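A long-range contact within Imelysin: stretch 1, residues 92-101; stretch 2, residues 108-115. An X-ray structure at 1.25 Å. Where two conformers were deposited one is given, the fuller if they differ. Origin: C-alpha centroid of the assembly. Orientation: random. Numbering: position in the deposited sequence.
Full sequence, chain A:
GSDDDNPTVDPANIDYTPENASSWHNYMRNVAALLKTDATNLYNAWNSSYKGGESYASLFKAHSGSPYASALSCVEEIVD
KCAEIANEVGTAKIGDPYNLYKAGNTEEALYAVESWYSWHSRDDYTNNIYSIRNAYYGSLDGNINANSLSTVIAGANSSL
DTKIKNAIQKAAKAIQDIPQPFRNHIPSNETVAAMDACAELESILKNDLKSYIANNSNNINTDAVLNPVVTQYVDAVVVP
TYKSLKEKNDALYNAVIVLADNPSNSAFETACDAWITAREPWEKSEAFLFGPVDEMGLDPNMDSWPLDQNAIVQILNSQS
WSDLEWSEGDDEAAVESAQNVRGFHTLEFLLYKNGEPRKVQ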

# COMPACT_ATOMS: atom_id res chain seq x y z
N ALA A 92 -14.27 0.73 -1.27
CA ALA A 92 -13.84 -0.50 -1.93
C ALA A 92 -13.27 -1.53 -0.97
O ALA A 92 -13.80 -2.64 -0.84
CB ALA A 92 -12.86 -0.22 -3.06
N LYS A 93 -12.21 -1.17 -0.26
CA LYS A 93 -11.58 -2.17 0.62
C LYS A 93 -12.55 -2.66 1.71
O LYS A 93 -12.64 -3.86 1.99
CB LYS A 93 -10.27 -1.64 1.21
CG LYS A 93 -9.23 -1.26 0.16
CD LYS A 93 -7.90 -0.84 0.79
CE LYS A 93 -6.87 -0.37 -0.22
NZ LYS A 93 -5.50 -0.48 0.35
N ILE A 94 -13.26 -1.73 2.34
CA ILE A 94 -14.25 -2.07 3.35
C ILE A 94 -15.64 -2.26 2.71
O ILE A 94 -16.35 -3.26 2.96
CB ILE A 94 -14.30 -1.00 4.49
CG1 ILE A 94 -12.90 -0.88 5.11
CG2 ILE A 94 -15.41 -1.37 5.54
CD1 ILE A 94 -12.81 0.24 6.14
N GLY A 95 -16.01 -1.34 1.84
CA GLY A 95 -17.34 -1.28 1.27
C GLY A 95 -17.73 -2.42 0.36
O GLY A 95 -18.89 -2.87 0.37
N ASP A 96 -16.81 -2.90 -0.46
CA ASP A 96 -17.16 -4.00 -1.37
C ASP A 96 -17.52 -5.27 -0.60
O ASP A 96 -18.59 -5.85 -0.83
CB ASP A 96 -16.10 -4.23 -2.44
CG ASP A 96 -16.08 -3.15 -3.48
OD1 ASP A 96 -17.06 -2.38 -3.60
OD2 ASP A 96 -15.06 -3.09 -4.23
N PRO A 97 -16.65 -5.72 0.32
CA PRO A 97 -17.08 -6.87 1.12
C PRO A 97 -18.38 -6.62 1.90
O PRO A 97 -19.24 -7.51 1.99
CB PRO A 97 -15.86 -7.14 2.02
CG PRO A 97 -14.73 -6.56 1.29
CD PRO A 97 -15.24 -5.36 0.58
N TYR A 98 -18.52 -5.44 2.48
CA TYR A 98 -19.73 -5.13 3.23
C TYR A 98 -20.99 -5.23 2.36
O TYR A 98 -21.96 -5.89 2.74
CB TYR A 98 -19.61 -3.71 3.85
CG TYR A 98 -20.85 -3.33 4.62
CD1 TYR A 98 -21.04 -3.78 5.93
CD2 TYR A 98 -21.88 -2.56 4.03
CE1 TYR A 98 -22.22 -3.50 6.64
CE2 TYR A 98 -23.05 -2.28 4.73
CZ TYR A 98 -23.21 -2.74 6.02
OH TYR A 98 -24.36 -2.45 6.72
N ASN A 99 -20.97 -4.63 1.18
CA ASN A 99 -22.17 -4.65 0.34
C ASN A 99 -22.46 -6.06 -0.18
O ASN A 99 -23.62 -6.49 -0.22
CB ASN A 99 -22.05 -3.65 -0.79
CG ASN A 99 -22.14 -2.24 -0.30
OD1 ASN A 99 -22.80 -1.95 0.69
ND2 ASN A 99 -21.43 -1.35 -0.98
N LEU A 100 -21.42 -6.80 -0.57
CA LEU A 100 -21.64 -8.22 -0.92
C LEU A 100 -22.32 -8.98 0.24
O LEU A 100 -23.28 -9.74 0.03
CB LEU A 100 -20.30 -8.90 -1.24
CG LEU A 100 -19.66 -8.60 -2.57
CD1 LEU A 100 -18.18 -9.04 -2.62
CD2 LEU A 100 -20.48 -9.22 -3.73
N TYR A 101 -21.84 -8.79 1.46
CA TYR A 101 -22.31 -9.53 2.60
C TYR A 101 -23.78 -9.18 2.83
O TYR A 101 -24.63 -10.08 3.02
CB TYR A 101 -21.47 -9.20 3.84
CG TYR A 101 -21.70 -10.17 4.95
CD1 TYR A 101 -22.88 -10.17 5.72
CD2 TYR A 101 -20.75 -11.16 5.22
CE1 TYR A 101 -23.07 -11.08 6.71
CE2 TYR A 101 -20.96 -12.08 6.21
CZ TYR A 101 -22.09 -12.05 6.95
OH TYR A 101 -22.29 -12.99 7.96
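Stretch 2 108-115: EALYAVES

Ala109, on the helical part of stretch 2, which begins earlier in the chain, packs directly on the helix of residues 92-101: the two backbones come within 4.4 Å at the CA atoms of Pro97 and Ala109, an approach that a methyl side chain allows. Ala109 CB lies 3.3 Å from Pro97 O, 3.8 Å from Leu100 CB and 3.8 Å from Tyr101 CB, so it rests on the last turn of stretch 1. Pro97 O is also the acceptor for Tyr101 N (2.9 Å), within the helix. Around this centre, Leu110 CD1 reaches the edge of the Tyr101 ring, 4.0 Å from CE2, although the CA-to-CB bond of Leu110 points away. Ala112 CB sits 4.1 Å from Leu100 CD1 and 4.2 Å from Pro97 CG, and Val113 CG2 covers Pro97 CB at 3.8 Å. Stretch 2 runs antiparallel to the helix: Ala109 is level with Pro97, and Glu114, in the extended segment after the turn, with Lys93 (CA to CA 6.5 Å). There the contact turns polar. A water accepts from Glu114 N (2.9 Å) and donates to Lys93 O (2.8 Å) and Ala112 O (3.2 Å), linking the backbones. Beyond it the extended Lys93 side chain closes a salt bridge, NZ donating to Glu114 OE2 at 3.0 Å.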

# COMPACT_ATOMS: atom_id res chain seq x y z
N GLU A 108 -18.69 -14.89 -0.93
CA GLU A 108 -17.96 -13.99 -1.82
C GLU A 108 -17.36 -12.84 -1.01
O GLU A 108 -16.21 -12.46 -1.23
CB GLU A 108 -18.88 -13.46 -2.91
CG GLU A 108 -18.13 -12.83 -4.06
CD GLU A 108 -19.01 -12.26 -5.13
OE1 GLU A 108 -20.22 -12.55 -5.13
OE2 GLU A 108 -18.48 -11.51 -5.98
N ALA A 109 -18.11 -12.29 -0.07
CA ALA A 109 -17.65 -11.18 0.77
C ALA A 109 -16.39 -11.54 1.54
O ALA A 109 -15.40 -10.78 1.56
CB ALA A 109 -18.76 -10.74 1.75
N LEU A 110 -16.41 -12.70 2.20
CA LEU A 110 -15.30 -13.14 3.02
C LEU A 110 -14.01 -13.23 2.20
O LEU A 110 -12.92 -12.83 2.66
CB LEU A 110 -15.59 -14.48 3.71
CG LEU A 110 -16.10 -14.37 5.17
CD1 LEU A 110 -17.37 -13.58 5.33
CD2 LEU A 110 -16.25 -15.77 5.80
N TYR A 111 -14.12 -13.75 0.99
CA TYR A 111 -12.94 -13.96 0.14
C TYR A 111 -12.53 -12.73 -0.65
O TYR A 111 -11.49 -12.75 -1.31
CB TYR A 111 -13.14 -15.20 -0.75
CG TYR A 111 -13.11 -16.47 0.07
CD1 TYR A 111 -11.91 -17.06 0.40
CD2 TYR A 111 -14.27 -17.06 0.53
CE1 TYR A 111 -11.87 -18.21 1.19
CE2 TYR A 111 -14.26 -18.21 1.32
CZ TYR A 111 -13.05 -18.78 1.64
OH TYR A 111 -13.00 -19.90 2.42
N ALA A 112 -13.31 -11.65 -0.53
CA ALA A 112 -12.99 -10.38 -1.18
C ALA A 112 -12.10 -9.46 -0.34
O ALA A 112 -11.68 -8.43 -0.83
CB ALA A 112 -14.29 -9.64 -1.55
N VAL A 113 -11.92 -9.79 0.94
CA VAL A 113 -11.24 -8.90 1.88
C VAL A 113 -9.72 -8.84 1.64
O VAL A 113 -8.99 -9.81 1.90
CB VAL A 113 -11.54 -9.31 3.33
CG1 VAL A 113 -10.75 -8.46 4.35
CG2 VAL A 113 -13.06 -9.19 3.63
N GLU A 114 -9.23 -7.68 1.20
CA GLU A 114 -7.81 -7.47 0.98
C GLU A 114 -7.02 -7.62 2.28
O GLU A 114 -7.34 -6.99 3.29
CB GLU A 114 -7.58 -6.06 0.41
CG GLU A 114 -6.11 -5.60 0.40
CD GLU A 114 -5.95 -4.11 0.12
OE1 GLU A 114 -6.63 -3.60 -0.80
OE2 GLU A 114 -5.13 -3.43 0.80
N SER A 115 -6.00 -8.46 2.26
CA SER A 115 -5.11 -8.76 3.40
C SER A 115 -5.74 -9.71 4.44
O SER A 115 -5.25 -9.84 5.57
CB SER A 115 -4.53 -7.52 4.07
OG SER A 115 -3.64 -6.84 3.22
O HOH W 1 -11.09 -5.61 0.54